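Local coordinates for protein collagen alpha-1(XV) chain (Homo sapiens, PDB 3N3F) that probably drives the association of three collagen XV alpha-1 chains through its trimerization domain, helping to set up triple-helix folding in this extracellular-matrix collagen, at residues A[16-22]-A[36-41]. Sequence-based numbering, arbitrary orientation.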
ATOM      1  N   ALA A  16       3.600  10.996 -15.344  1.00 19.96           N
ATOM      2  CA  ALA A  16       2.428  10.139 -15.257  1.00 20.94           C
ATOM      3  C   ALA A  16       2.489   8.957 -16.221  1.00 21.78           C
ATOM      4  O   ALA A  16       1.961   7.885 -15.930  1.00 22.98           O
ATOM      5  CB  ALA A  16       1.165  10.959 -15.524  1.00 21.48           C
ATOM      6  N   HIS A  17       3.130   9.150 -17.368  1.00 22.61           N
ATOM      7  CA  HIS A  17       3.220   8.086 -18.361  1.00 24.06           C
ATOM      8  C   HIS A  17       4.359   7.102 -18.134  1.00 23.87           C
ATOM      9  O   HIS A  17       4.513   6.138 -18.885  1.00 23.64           O
ATOM     10  CB  HIS A  17       3.314   8.690 -19.760  1.00 40.95           C
ATOM     11  CG  HIS A  17       2.130   9.531 -20.122  1.00 44.42           C
ATOM     12  ND1 HIS A  17       0.834   9.072 -20.013  1.00 47.07           N
ATOM     13  CD2 HIS A  17       2.042  10.806 -20.568  1.00 47.08           C
ATOM     14  CE1 HIS A  17      -0.001  10.029 -20.377  1.00 49.66           C
ATOM     15  NE2 HIS A  17       0.706  11.092 -20.717  1.00 50.82           N
ATOM     16  N   LEU A  18       5.157   7.340 -17.098  1.00 22.26           N
ATOM     17  CA  LEU A  18       6.255   6.438 -16.778  1.00 22.01           C
ATOM     18  C   LEU A  18       5.805   5.448 -15.710  1.00 20.69           C
ATOM     19  O   LEU A  18       6.529   4.516 -15.374  1.00 21.63           O
ATOM     20  CB  LEU A  18       7.476   7.215 -16.272  1.00 21.78           C
ATOM     21  CG  LEU A  18       8.188   8.135 -17.267  1.00 21.78           C
ATOM     22  CD1 LEU A  18       9.418   8.745 -16.610  1.00 22.82           C
ATOM     23  CD2 LEU A  18       8.585   7.344 -18.500  1.00 22.66           C
ATOM     24  N   VAL A  19       4.603   5.651 -15.182  1.00 20.19           N
ATOM     25  CA  VAL A  19       4.078   4.770 -14.146  1.00 17.42           C
ATOM     26  C   VAL A  19       2.779   4.112 -14.583  1.00 19.08           C
ATOM     27  O   VAL A  19       1.825   4.794 -14.950  1.00 17.27           O
ATOM     28  CB  VAL A  19       3.812   5.539 -12.835  1.00 19.33           C
ATOM     29  CG1 VAL A  19       3.469   4.557 -11.721  1.00 17.43           C
ATOM     30  CG2 VAL A  19       5.026   6.382 -12.461  1.00 18.22           C
ATOM     31  N   ILE A  20       2.745   2.784 -14.528  1.00 18.02           N
ATOM     32  CA  ILE A  20       1.554   2.039 -14.920  1.00 19.65           C
ATOM     33  C   ILE A  20       0.502   2.090 -13.820  1.00 20.29           C
ATOM     34  O   ILE A  20       0.822   2.053 -12.634  1.00 19.34           O
ATOM     35  CB  ILE A  20       1.877   0.550 -15.208  1.00 32.60           C
ATOM     36  CG1 ILE A  20       2.911   0.440 -16.333  1.00 33.00           C
ATOM     37  CG2 ILE A  20       0.601  -0.194 -15.602  1.00 32.67           C
ATOM     38  CD1 ILE A  20       2.413   0.927 -17.674  1.00 36.62           C
ATOM     39  N   GLU A  21      -0.755   2.188 -14.229  1.00 22.01           N
ATOM     40  CA  GLU A  21      -1.867   2.218 -13.293  1.00 23.81           C
ATOM     41  C   GLU A  21      -1.733   1.043 -12.322  1.00 24.30           C
ATOM     42  O   GLU A  21      -1.306  -0.043 -12.710  1.00 22.91           O
ATOM     43  CB  GLU A  21      -3.179   2.131 -14.083  1.00 32.90           C
ATOM     44  CG  GLU A  21      -4.390   1.635 -13.317  1.00 34.35           C
ATOM     45  CD  GLU A  21      -5.659   1.696 -14.157  1.00 35.28           C
ATOM     46  OE1 GLU A  21      -5.597   1.362 -15.360  1.00 35.47           O
ATOM     47  OE2 GLU A  21      -6.717   2.071 -13.616  1.00 35.46           O
ATOM     48  N   GLY A  22      -2.076   1.269 -11.059  1.00 32.99           N
ATOM     49  CA  GLY A  22      -1.982   0.210 -10.067  1.00 31.65           C
ATOM     50  C   GLY A  22      -0.606   0.044  -9.445  1.00 31.08           C
ATOM     51  O   GLY A  22      -0.339  -0.966  -8.797  1.00 32.43           O
ATOM     52  N   ARG A  36      -0.705   5.125  -8.472  1.00 12.33           N
ATOM     53  CA  ARG A  36      -1.024   5.531  -9.828  1.00 14.93           C
ATOM     54  C   ARG A  36      -2.330   4.821 -10.198  1.00 16.27           C
ATOM     55  O   ARG A  36      -2.404   3.594 -10.160  1.00 14.51           O
ATOM     56  CB  ARG A  36       0.097   5.084 -10.770  1.00 20.33           C
ATOM     57  CG  ARG A  36       0.541   6.116 -11.783  1.00 27.26           C
ATOM     58  CD  ARG A  36      -0.620   6.636 -12.569  1.00 27.26           C
ATOM     59  NE  ARG A  36      -0.235   7.137 -13.881  1.00 26.62           N
ATOM     60  CZ  ARG A  36      -1.117   7.546 -14.784  1.00 27.56           C
ATOM     61  NH1 ARG A  36      -2.408   7.508 -14.494  1.00 26.05           N
ATOM     62  NH2 ARG A  36      -0.716   7.970 -15.974  1.00 28.67           N
ATOM     63  N   VAL A  37      -3.363   5.585 -10.528  1.00 17.19           N
ATOM     64  CA  VAL A  37      -4.637   4.981 -10.906  1.00 20.57           C
ATOM     65  C   VAL A  37      -5.108   5.517 -12.247  1.00 22.82           C
ATOM     66  O   VAL A  37      -4.394   6.255 -12.922  1.00 23.51           O
ATOM     67  CB  VAL A  37      -5.739   5.252  -9.858  1.00 17.89           C
ATOM     68  CG1 VAL A  37      -5.311   4.710  -8.507  1.00 20.08           C
ATOM     69  CG2 VAL A  37      -6.033   6.736  -9.775  1.00 19.81           C
ATOM     70  N   ARG A  38      -6.315   5.136 -12.635  1.00 27.41           N
ATOM     71  CA  ARG A  38      -6.870   5.590 -13.898  1.00 30.42           C
ATOM     72  C   ARG A  38      -7.081   7.104 -13.879  1.00 28.81           C
ATOM     73  O   ARG A  38      -7.808   7.631 -13.034  1.00 29.43           O
ATOM     74  CB  ARG A  38      -8.198   4.881 -14.161  1.00 38.28           C
ATOM     75  CG  ARG A  38      -8.888   5.267 -15.456  1.00 44.49           C
ATOM     76  CD  ARG A  38     -10.209   4.525 -15.569  1.00 49.51           C
ATOM     77  NE  ARG A  38     -11.059   4.776 -14.408  1.00 53.88           N
ATOM     78  CZ  ARG A  38     -12.139   4.065 -14.099  1.00 56.70           C
ATOM     79  NH1 ARG A  38     -12.510   3.047 -14.863  1.00 58.49           N
ATOM     80  NH2 ARG A  38     -12.849   4.372 -13.020  1.00 58.88           N
ATOM     81  N   ASP A  39      -6.425   7.786 -14.814  1.00 23.96           N
ATOM     82  CA  ASP A  39      -6.514   9.235 -14.970  1.00 23.15           C
ATOM     83  C   ASP A  39      -5.857  10.072 -13.881  1.00 22.05           C
ATOM     84  O   ASP A  39      -6.190  11.244 -13.708  1.00 21.70           O
ATOM     85  CB  ASP A  39      -7.978   9.657 -15.126  1.00 44.89           C
ATOM     86  CG  ASP A  39      -8.673   8.927 -16.259  1.00 46.53           C
ATOM     87  OD1 ASP A  39      -8.106   8.874 -17.370  1.00 47.92           O
ATOM     88  OD2 ASP A  39      -9.788   8.412 -16.040  1.00 49.98           O
ATOM     89  N   GLY A  40      -4.920   9.485 -13.145  1.00 23.06           N
ATOM     90  CA  GLY A  40      -4.251  10.255 -12.116  1.00 19.88           C
ATOM     91  C   GLY A  40      -3.591   9.445 -11.024  1.00 15.98           C
ATOM     92  O   GLY A  40      -3.065   8.362 -11.262  1.00 14.90           O
ATOM     93  N   TRP A  41      -3.621   9.998  -9.818  1.00 16.30           N
ATOM     94  CA  TRP A  41      -3.040   9.364  -8.649  1.00 16.14           C
ATOM     95  C   TRP A  41      -3.974   9.592  -7.472  1.00 14.83           C
ATOM     96  O   TRP A  41      -4.886  10.419  -7.530  1.00 15.17           O
ATOM     97  CB  TRP A  41      -1.691  10.000  -8.289  1.00 18.87           C
ATOM     98  CG  TRP A  41      -0.698  10.133  -9.403  1.00 18.73           C
ATOM     99  CD1 TRP A  41       0.382   9.330  -9.640  1.00 19.20           C
ATOM    100  CD2 TRP A  41      -0.652  11.169 -10.388  1.00 20.87           C
ATOM    101  NE1 TRP A  41       1.103   9.809 -10.707  1.00 21.44           N
ATOM    102  CE2 TRP A  41       0.491  10.938 -11.185  1.00 22.35           C
ATOM    103  CE3 TRP A  41      -1.464  12.278 -10.673  1.00 22.66           C
ATOM    104  CZ2 TRP A  41       0.843  11.774 -12.253  1.00 23.67           C
ATOM    105  CZ3 TRP A  41      -1.112  13.109 -11.736  1.00 22.62           C
ATOM    106  CH2 TRP A  41       0.031  12.852 -12.510  1.00 23.31           C
TER
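R36 sits near the end of strand 32-37, and its buried guanidinium ties the loop 16-22 to the beta hairpin it belongs to. NE and NH2 of R36 both donate to A16 O, at 3.1 and 2.7 Å, the carbonyl lying at the edge of the guanidinium. NH1 of R36 turns to its own hairpin, donating to V37 O (2.8 Å) and, weakly, to G40 O (3.4 Å). These same two carbonyls accept from G40 N and V37 N across the type II turn V37-G40, where glycine suits the backbone angles of G40. At the other end of the loop, G22 N donates to R36 O (2.5 Å); the positive phi of G22 again suits glycine. V19 CG1 packs on the aliphatic part of R36 (CG, 3.3 Å), and beside it A16, small enough to fit closely, sets CB 3.4 Å from W41 CZ2. E21 OE2 approaches R38 CB (3.2 Å) but is hydrogen-bonded to Y26 of the second subunit, while R38 NH2 is hydrogen-bonded to the backbone O of D29 of that subunit. No carboxylate of either segment pairs with R36: its buried charge is met by backbone carbonyls, so one long side chain fixes loop and turn together beside the trimer interface.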